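Local coordinates for RagB/SusD domain protein (Flavobacterium johnsoniae, PDB 5J5U) that probably binds chitin or chitin fragments at the outer membrane, as a SusD-like component of a chitin-utilization system, at residues 85-90 and 102-107; 110-115 and 122-127; 182-187 and 333-338. One frame throughout, in Å; residues are numbered along the deposited sequence.

Contact 1: residues 85-90 and 102-107; sequences VDIIKN and AVAKIM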
loop_
_atom_site.group_PDB
_atom_site.type_symbol
_atom_site.label_atom_id
_atom_site.label_comp_id
_atom_site.label_asym_id
_atom_site.label_seq_id
_atom_site.Cartn_x
_atom_site.Cartn_y
_atom_site.Cartn_z
ATOM N N VAL A 85 -7.912 -5.609 -19.333
ATOM C CA VAL A 85 -9.215 -5.730 -19.990
ATOM C C VAL A 85 -9.124 -6.610 -21.256
ATOM O O VAL A 85 -9.943 -7.515 -21.457
ATOM C CB VAL A 85 -9.796 -4.362 -20.353
ATOM C CG1 VAL A 85 -10.967 -4.520 -21.326
ATOM C CG2 VAL A 85 -10.287 -3.678 -19.089
ATOM N N ASP A 86 -8.112 -6.365 -22.085
ATOM C CA ASP A 86 -7.906 -7.188 -23.290
ATOM C C ASP A 86 -7.640 -8.665 -22.973
ATOM O O ASP A 86 -8.126 -9.550 -23.692
ATOM C CB ASP A 86 -6.753 -6.646 -24.126
ATOM C CG ASP A 86 -7.171 -5.498 -25.005
ATOM O OD1 ASP A 86 -8.380 -5.425 -25.357
ATOM O OD2 ASP A 86 -6.295 -4.658 -25.328
ATOM N N ILE A 87 -6.899 -8.941 -21.896
ATOM C CA ILE A 87 -6.705 -10.332 -21.498
ATOM C C ILE A 87 -8.049 -10.941 -21.138
ATOM O O ILE A 87 -8.398 -12.005 -21.640
ATOM C CB ILE A 87 -5.758 -10.499 -20.315
ATOM C CG1 ILE A 87 -4.366 -9.981 -20.650
ATOM C CG2 ILE A 87 -5.636 -11.967 -19.960
ATOM C CD1 ILE A 87 -3.461 -9.877 -19.435
ATOM N N ILE A 88 -8.817 -10.260 -20.292
ATOM C CA ILE A 88 -10.111 -10.813 -19.892
ATOM C C ILE A 88 -10.994 -11.065 -21.118
ATOM O O ILE A 88 -11.666 -12.103 -21.208
ATOM C CB ILE A 88 -10.830 -9.889 -18.892
ATOM C CG1 ILE A 88 -10.010 -9.801 -17.603
ATOM C CG2 ILE A 88 -12.228 -10.397 -18.574
ATOM C CD1 ILE A 88 -10.552 -8.845 -16.579
ATOM N N LYS A 89 -10.928 -10.164 -22.094
ATOM C CA LYS A 89 -11.799 -10.262 -23.258
ATOM C C LYS A 89 -11.409 -11.432 -24.156
ATOM O O LYS A 89 -12.268 -12.059 -24.784
ATOM C CB LYS A 89 -11.754 -8.983 -24.088
ATOM C CG LYS A 89 -12.439 -9.104 -25.462
ATOM C CD LYS A 89 -12.470 -7.773 -26.198
ATOM C CE LYS A 89 -11.164 -7.570 -26.929
ATOM N NZ LYS A 89 -11.009 -6.198 -27.450
ATOM N N ASN A 90 -10.108 -11.703 -24.240
ATOM C CA ASN A 90 -9.614 -12.702 -25.180
ATOM C C ASN A 90 -9.521 -14.109 -24.613
ATOM O O ASN A 90 -9.193 -15.047 -25.332
ATOM C CB ASN A 90 -8.248 -12.286 -25.701
ATOM C CG ASN A 90 -8.323 -11.083 -26.586
ATOM O OD1 ASN A 90 -9.342 -10.843 -27.237
ATOM N ND2 ASN A 90 -7.249 -10.305 -26.618
ATOM N N ALA A 102 -9.520 -15.906 -15.064
ATOM C CA ALA A 102 -9.679 -15.621 -13.651
ATOM C C ALA A 102 -8.492 -14.783 -13.147
ATOM O O ALA A 102 -8.684 -13.765 -12.454
ATOM C CB ALA A 102 -9.812 -16.916 -12.856
ATOM N N VAL A 103 -7.276 -15.189 -13.520
ATOM C CA VAL A 103 -6.079 -14.489 -13.066
ATOM C C VAL A 103 -6.144 -13.011 -13.494
ATOM O O VAL A 103 -6.005 -12.098 -12.669
ATOM C CB VAL A 103 -4.792 -15.171 -13.603
ATOM C CG1 VAL A 103 -3.603 -14.237 -13.508
ATOM C CG2 VAL A 103 -4.509 -16.461 -12.831
ATOM N N ALA A 104 -6.406 -12.791 -14.776
ATOM C CA ALA A 104 -6.557 -11.459 -15.290
ATOM C C ALA A 104 -7.586 -10.686 -14.475
ATOM O O ALA A 104 -7.349 -9.533 -14.126
ATOM C CB ALA A 104 -6.947 -11.498 -16.747
ATOM N N LYS A 105 -8.709 -11.317 -14.144
ATOM C CA LYS A 105 -9.760 -10.609 -13.396
ATOM C C LYS A 105 -9.255 -10.192 -12.012
ATOM O O LYS A 105 -9.506 -9.051 -11.561
ATOM C CB LYS A 105 -11.031 -11.462 -13.271
ATOM C CG LYS A 105 -12.014 -11.242 -14.427
ATOM C CD LYS A 105 -13.244 -12.133 -14.329
ATOM C CE LYS A 105 -12.843 -13.586 -14.171
ATOM N NZ LYS A 105 -13.991 -14.503 -14.295
ATOM N N ILE A 106 -8.516 -11.099 -11.359
ATOM C CA ILE A 106 -7.898 -10.789 -10.074
ATOM C C ILE A 106 -6.927 -9.625 -10.285
ATOM O O ILE A 106 -6.961 -8.636 -9.546
ATOM C CB ILE A 106 -7.188 -12.021 -9.467
ATOM C CG1 ILE A 106 -8.212 -13.111 -9.168
ATOM C CG2 ILE A 106 -6.511 -11.686 -8.161
ATOM C CD1 ILE A 106 -7.594 -14.413 -8.783
ATOM N N MET A 107 -6.125 -9.710 -11.349
ATOM C CA MET A 107 -5.210 -8.627 -11.655
ATOM C C MET A 107 -6.006 -7.330 -11.732
ATOM O O MET A 107 -5.598 -6.319 -11.148
ATOM C CB MET A 107 -4.462 -8.864 -12.971
ATOM C CG MET A 107 -3.338 -9.868 -12.886
ATOM S SD MET A 107 -1.987 -9.378 -11.807
ATOM C CE MET A 107 -1.336 -7.924 -12.612
#

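Contact 2: residues 110-115 and 122-127; sequences MVAQRL and VPYSEA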
loop_
_atom_site.group_PDB
_atom_site.type_symbol
_atom_site.label_atom_id
_atom_site.label_comp_id
_atom_site.label_asym_id
_atom_site.label_seq_id
_atom_site.Cartn_x
_atom_site.Cartn_y
_atom_site.Cartn_z
ATOM N N MET A 110 -6.654 -5.622 -8.506
ATOM C CA MET A 110 -5.455 -5.043 -7.921
ATOM C C MET A 110 -5.048 -3.747 -8.624
ATOM O O MET A 110 -4.719 -2.751 -7.968
ATOM C CB MET A 110 -4.308 -6.051 -7.979
ATOM C CG MET A 110 -4.505 -7.249 -7.059
ATOM S SD MET A 110 -3.232 -8.524 -7.269
ATOM C CE MET A 110 -1.868 -7.786 -6.382
ATOM N N VAL A 111 -5.100 -3.756 -9.951
ATOM C CA VAL A 111 -4.855 -2.547 -10.723
ATOM C C VAL A 111 -5.828 -1.421 -10.301
ATOM O O VAL A 111 -5.386 -0.313 -10.007
ATOM C CB VAL A 111 -4.987 -2.812 -12.275
ATOM C CG1 VAL A 111 -5.051 -1.502 -13.083
ATOM C CG2 VAL A 111 -3.872 -3.750 -12.815
ATOM N N ALA A 112 -7.127 -1.711 -10.225
ATOM C CA ALA A 112 -8.134 -0.636 -10.098
ATOM C C ALA A 112 -8.342 -0.165 -8.653
ATOM O O ALA A 112 -8.708 0.991 -8.397
ATOM C CB ALA A 112 -9.463 -1.095 -10.684
ATOM N N GLN A 113 -8.123 -1.089 -7.718
ATOM C CA GLN A 113 -8.268 -0.822 -6.294
ATOM C C GLN A 113 -7.417 0.371 -5.810
ATOM O O GLN A 113 -7.897 1.214 -5.048
ATOM C CB GLN A 113 -7.922 -2.086 -5.493
ATOM C CG GLN A 113 -7.837 -1.877 -4.005
ATOM C CD GLN A 113 -6.395 -1.870 -3.505
ATOM O OE1 GLN A 113 -5.654 -2.852 -3.696
ATOM N NE2 GLN A 113 -5.987 -0.760 -2.852
ATOM N N ARG A 114 -6.156 0.416 -6.208
ATOM C CA ARG A 114 -5.335 1.563 -5.849
ATOM C C ARG A 114 -6.008 2.840 -6.409
ATOM O O ARG A 114 -6.210 3.837 -5.679
ATOM C CB ARG A 114 -3.896 1.385 -6.371
ATOM C CG ARG A 114 -3.130 0.172 -5.721
ATOM C CD ARG A 114 -2.059 -0.420 -6.631
ATOM N NE ARG A 114 -2.454 -0.334 -8.036
ATOM C CZ ARG A 114 -1.621 -0.199 -9.063
ATOM N NH1 ARG A 114 -0.312 -0.174 -8.869
ATOM N NH2 ARG A 114 -2.109 -0.087 -10.295
ATOM N N LEU A 115 -6.445 2.756 -7.669
ATOM C CA LEU A 115 -7.012 3.893 -8.379
ATOM C C LEU A 115 -8.191 4.533 -7.627
ATOM O O LEU A 115 -8.133 5.719 -7.268
ATOM C CB LEU A 115 -7.435 3.474 -9.793
ATOM C CG LEU A 115 -7.731 4.591 -10.801
ATOM C CD1 LEU A 115 -6.529 5.489 -10.988
ATOM C CD2 LEU A 115 -8.105 3.984 -12.129
ATOM N N VAL A 122 -14.313 6.693 -10.150
ATOM C CA VAL A 122 -13.424 6.725 -11.317
ATOM C C VAL A 122 -14.016 5.915 -12.466
ATOM O O VAL A 122 -14.793 4.989 -12.239
ATOM C CB VAL A 122 -12.004 6.148 -11.000
ATOM C CG1 VAL A 122 -11.285 6.955 -9.932
ATOM C CG2 VAL A 122 -12.101 4.698 -10.617
ATOM N N PRO A 123 -13.638 6.247 -13.707
ATOM C CA PRO A 123 -13.999 5.339 -14.809
ATOM C C PRO A 123 -13.462 3.916 -14.574
ATOM O O PRO A 123 -12.277 3.687 -14.253
ATOM C CB PRO A 123 -13.347 5.985 -16.042
ATOM C CG PRO A 123 -13.236 7.440 -15.686
ATOM C CD PRO A 123 -13.041 7.511 -14.181
ATOM N N TYR A 124 -14.360 2.949 -14.683
ATOM C CA TYR A 124 -13.948 1.564 -14.506
ATOM C C TYR A 124 -14.708 0.686 -15.514
ATOM O O TYR A 124 -14.147 0.264 -16.529
ATOM C CB TYR A 124 -14.175 1.126 -13.060
ATOM C CG TYR A 124 -13.727 -0.270 -12.739
ATOM C CD1 TYR A 124 -12.482 -0.732 -13.147
ATOM C CD2 TYR A 124 -14.534 -1.125 -11.994
ATOM C CE1 TYR A 124 -12.065 -2.027 -12.852
ATOM C CE2 TYR A 124 -14.127 -2.421 -11.682
ATOM C CZ TYR A 124 -12.888 -2.865 -12.118
ATOM O OH TYR A 124 -12.460 -4.146 -11.811
ATOM N N SER A 125 -15.989 0.465 -15.251
ATOM C CA SER A 125 -16.832 -0.368 -16.105
ATOM C C SER A 125 -16.775 0.041 -17.576
ATOM O O SER A 125 -16.771 -0.817 -18.451
ATOM C CB SER A 125 -18.277 -0.340 -15.594
ATOM O OG SER A 125 -18.848 0.946 -15.772
ATOM N N GLU A 126 -16.670 1.335 -17.854
ATOM C CA GLU A 126 -16.545 1.817 -19.242
ATOM C C GLU A 126 -15.127 2.252 -19.615
ATOM O O GLU A 126 -14.935 3.003 -20.573
ATOM C CB GLU A 126 -17.495 2.982 -19.488
ATOM C CG GLU A 126 -18.937 2.633 -19.226
ATOM C CD GLU A 126 -19.857 3.815 -19.436
ATOM O OE1 GLU A 126 -19.350 4.922 -19.738
ATOM O OE2 GLU A 126 -21.087 3.635 -19.282
ATOM N N ALA A 127 -14.149 1.811 -18.830
ATOM C CA ALA A 127 -12.745 2.178 -19.016
ATOM C C ALA A 127 -11.914 1.020 -19.567
ATOM O O ALA A 127 -12.276 -0.147 -19.411
ATOM C CB ALA A 127 -12.144 2.668 -17.686
#

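Contact 3: residues 182-187 and 333-338; sequences KKLANT and LHVSYS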
loop_
_atom_site.group_PDB
_atom_site.type_symbol
_atom_site.label_atom_id
_atom_site.label_comp_id
_atom_site.label_asym_id
_atom_site.label_seq_id
_atom_site.Cartn_x
_atom_site.Cartn_y
_atom_site.Cartn_z
ATOM N N LYS A 182 -5.680 -18.415 -5.882
ATOM C CA LYS A 182 -6.894 -18.497 -5.066
ATOM C C LYS A 182 -6.749 -17.692 -3.782
ATOM O O LYS A 182 -7.566 -16.803 -3.488
ATOM C CB LYS A 182 -7.231 -19.952 -4.742
ATOM C CG LYS A 182 -7.731 -20.730 -5.952
ATOM C CD LYS A 182 -8.039 -22.185 -5.630
ATOM C CE LYS A 182 -8.916 -22.789 -6.726
ATOM N NZ LYS A 182 -10.363 -22.932 -6.330
ATOM N N LYS A 183 -5.689 -17.974 -3.031
ATOM C CA LYS A 183 -5.471 -17.297 -1.752
ATOM C C LYS A 183 -5.183 -15.802 -1.919
ATOM O O LYS A 183 -5.570 -15.007 -1.056
ATOM C CB LYS A 183 -4.335 -17.970 -0.994
ATOM C CG LYS A 183 -4.552 -19.468 -0.819
ATOM C CD LYS A 183 -3.465 -20.094 0.028
ATOM C CE LYS A 183 -2.386 -20.690 -0.866
ATOM N NZ LYS A 183 -1.275 -21.239 -0.047
ATOM N N LEU A 184 -4.541 -15.414 -3.027
ATOM C CA LEU A 184 -4.336 -13.987 -3.317
ATOM C C LEU A 184 -5.679 -13.298 -3.516
ATOM O O LEU A 184 -5.896 -12.181 -3.024
ATOM C CB LEU A 184 -3.467 -13.770 -4.562
ATOM C CG LEU A 184 -3.456 -12.307 -5.036
ATOM C CD1 LEU A 184 -2.720 -11.416 -4.065
ATOM C CD2 LEU A 184 -2.880 -12.159 -6.436
ATOM N N ALA A 185 -6.574 -13.989 -4.221
ATOM C CA ALA A 185 -7.920 -13.494 -4.446
ATOM C C ALA A 185 -8.641 -13.273 -3.123
ATOM O O ALA A 185 -9.249 -12.220 -2.900
ATOM C CB ALA A 185 -8.695 -14.466 -5.321
ATOM N N ASN A 186 -8.530 -14.239 -2.218
ATOM C CA ASN A 186 -9.208 -14.117 -0.924
ATOM C C ASN A 186 -8.598 -13.069 0.029
ATOM O O ASN A 186 -9.304 -12.463 0.841
ATOM C CB ASN A 186 -9.240 -15.476 -0.230
ATOM C CG ASN A 186 -10.171 -16.451 -0.915
ATOM O OD1 ASN A 186 -11.258 -16.078 -1.372
ATOM N ND2 ASN A 186 -9.737 -17.701 -1.024
ATOM N N THR A 187 -7.282 -12.894 -0.042
ATOM C CA THR A 187 -6.605 -11.913 0.796
ATOM C C THR A 187 -6.970 -10.501 0.323
ATOM O O THR A 187 -7.297 -9.633 1.145
ATOM C CB THR A 187 -5.079 -12.131 0.788
ATOM O OG1 THR A 187 -4.803 -13.498 1.112
ATOM C CG2 THR A 187 -4.393 -11.231 1.815
ATOM N N LEU A 333 6.851 -5.863 -2.681
ATOM C CA LEU A 333 5.763 -6.589 -2.032
ATOM C C LEU A 333 4.389 -5.919 -2.228
ATOM O O LEU A 333 4.173 -4.804 -1.755
ATOM C CB LEU A 333 6.065 -6.719 -0.528
ATOM C CG LEU A 333 5.042 -7.433 0.363
ATOM C CD1 LEU A 333 4.862 -8.864 -0.073
ATOM C CD2 LEU A 333 5.436 -7.369 1.836
ATOM N N HIS A 334 3.455 -6.617 -2.875
ATOM C CA HIS A 334 2.107 -6.085 -3.121
ATOM C C HIS A 334 1.069 -6.418 -2.039
ATOM O O HIS A 334 0.341 -5.539 -1.570
ATOM C CB HIS A 334 1.578 -6.593 -4.463
ATOM C CG HIS A 334 2.259 -5.987 -5.645
ATOM N ND1 HIS A 334 2.088 -4.668 -6.005
ATOM C CD2 HIS A 334 3.110 -6.518 -6.553
ATOM C CE1 HIS A 334 2.804 -4.413 -7.084
ATOM N NE2 HIS A 334 3.436 -5.519 -7.436
ATOM N N VAL A 335 0.962 -7.701 -1.700
ATOM C CA VAL A 335 0.023 -8.182 -0.693
ATOM C C VAL A 335 0.733 -9.203 0.184
ATOM O O VAL A 335 1.517 -10.013 -0.315
ATOM C CB VAL A 335 -1.240 -8.819 -1.318
ATOM C CG1 VAL A 335 -2.327 -8.930 -0.273
ATOM C CG2 VAL A 335 -1.728 -8.024 -2.570
ATOM N N SER A 336 0.452 -9.194 1.482
ATOM C CA SER A 336 1.295 -9.947 2.392
ATOM C C SER A 336 0.521 -10.835 3.352
ATOM O O SER A 336 -0.677 -10.634 3.580
ATOM C CB SER A 336 2.175 -8.989 3.192
ATOM O OG SER A 336 1.410 -8.286 4.151
ATOM N N TYR A 337 1.224 -11.824 3.902
ATOM C CA TYR A 337 0.656 -12.712 4.912
ATOM C C TYR A 337 0.480 -11.950 6.225
ATOM O O TYR A 337 -0.530 -12.094 6.939
ATOM C CB TYR A 337 1.557 -13.936 5.119
ATOM C CG TYR A 337 1.098 -14.839 6.248
ATOM C CD1 TYR A 337 -0.121 -15.493 6.179
ATOM C CD2 TYR A 337 1.883 -15.040 7.372
ATOM C CE1 TYR A 337 -0.553 -16.313 7.192
ATOM C CE2 TYR A 337 1.458 -15.871 8.402
ATOM C CZ TYR A 337 0.234 -16.502 8.299
ATOM O OH TYR A 337 -0.217 -17.325 9.303
ATOM N N SER A 338 1.462 -11.105 6.518
ATOM C CA SER A 338 1.392 -10.232 7.678
ATOM C C SER A 338 0.104 -9.414 7.631
ATOM O O SER A 338 -0.652 -9.366 8.605
ATOM C CB SER A 338 2.616 -9.315 7.740
ATOM O OG SER A 338 2.466 -8.336 8.759
#

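Contact 1: residues 85-90 and 102-107
Ile87 and Ile88 meet Ala104 and the aliphatic part of Lys105 without any ring, amide, carboxylate or guanidinium taking part, so there are no faces or edges here, just methyl and methylene groups. The two helices run antiparallel, their N-to-C directions 154° apart and their local axes 8.6 Å from each other. The small Ala104 is consistent with this close approach: its CB points at the facing helix and touches both isoleucines, Ile87 CG2 at 3.5 Å and Ile88 CG1 at 3.6 Å. In Ile87 the CG2 methyl does the touching. Ile88 uses its longer branch instead. CG1 stands beside the backbone N (chi1 -64°) and the chain then runs on extended (chi2 176°), which carries CD1 past Ala104 to 3.5 Å from Lys105 CG. The side chains of Ile88 and Lys105 cross at about a right angle, methyl against methylene. Beyond this point Lys105 bends and its end turns away from helix 66-90; NZ is hydrogen-bonded to Gln160 OE1 and more weakly to Asn101 OD1. With an alanine in place of Ile88, Lys105 CG would probably lose its apolar partner and a gap would open beside Ala104 CB. On the outer side of helix 66-90, Lys89 NZ and Asp86 OD1 form a long salt bridge of 3.4 Å. The pair is a helical hairpin, consistent with the TPR-like helical architecture of SusD proteins. Behind helix 98-119, Ile106 packs on Trp181 and Ala185 of helix 178-195, Met107 reaches helix 16-29, and Ala102 and Lys105 lean on helix 143-160.

Contact 2: residues 110-115 and 122-127
Ala112 and Leu115, one helical turn apart on helix 98-119, receive Tyr124 and Val122 of the loop that returns along that helix in the largely helical SusD-like fold. The apolar contacts are few. The methyl CB of Ala112 approaches the Tyr124 ring obliquely, closest to CE1 at 3.5 Å, with CD1 and CZ slightly farther. Tyr124 CG lies anti to the backbone N (chi1 -177°), which swings the ring from the loop toward the helix. Leu115 CD2 and Val122 CG2 meet more loosely, at 4.3 Å. Phe150 and Ile146 of helix 143-160 pack on Ala112 and on both loop residues, respectively, and Tyr77 of helix 66-90 touches Leu115 and Val122.

Polar bonds hold each side in shape. Tyr124 OH is hydrogen-bonded to Lys108 NZ, tying the far end of the ring to the same helix. After Tyr124 the loop makes a type I turn, closed by Ala127 N to Tyr124 O at 2.8 Å. Arg114, in a salt bridge with Glu80, also folds back along its own helix: NH2 donates to Val111 O over 3.3 Å, with that oxygen in the guanidinium plane and the N-H on a carbonyl lone pair.

Contact 3: residues 182-187 and 333-338
Val335 and helix 178-195 meet where a short strand passes into a helix: strand 332-335, paired antiparallel with 224-226, leads through Ser336 into helix 337-349, and one face of this junction rests on Leu184 and Thr187. Along 333-338, His334 comes first through its backbone, its carbonyl oxygen bonded to Arg191 NH2 of helix 178-195, while backbone bonds from His334 and Val335 to Cys224 keep the strand pair together.

Val335 carries the contact and divides its two methyls between two helix residues. CG1 lies anti to the backbone N (chi1 -164°) and reaches Thr187 CG2 at 3.7 Å, the side chains sliding past each other in opposite directions. CG2 meets Leu184 CD1 at 3.8 Å, here with the side chains crossing at about a right angle. Ser336 follows with its carbonyl oxygen 4.2 Å from Thr187 CG2, a loose touch. Its CB is directed away from helix 178-195, and the residue serves as N-cap, OG bonding to Glu339 N in the first turn of helix 337-349, which Tyr337 begins.

While its methyl faces the strand, the Thr187 hydroxyl is bonded to Phe217 N and to Lys183 O of its own helix. Lys183 O accepts from Thr187 twice, from opposite faces of the carbonyl plane: N at 2.9 Å and OG1 at 2.8 Å, the hydroxyl tilted 34° out of that plane.

Overall arrangement
Helix 98-119 connects the three sites: it supplies one segment each to contacts 1 and 2, and its Ile106 and Met110 reach contact 3. Contacts 1 and 2 lie about 13 Å apart between centres and brush at Val85 CG2 and Ala127 O, 4.1 Å. Contact 3 is about 18 Å from contact 1 and 19 Å from contact 2, centre to centre. It is joined to the former by Ile106 CD1 on Ala185 CB at 3.6 Å. Met110 links it to the latter, with SD 3.7 Å from Leu184 CD2 and CE 3.8 Å from Val335 CG2. Contact 3 lies closest to the chain centre, about 12 Å away, against 16 and 22 Å for contacts 2 and 1.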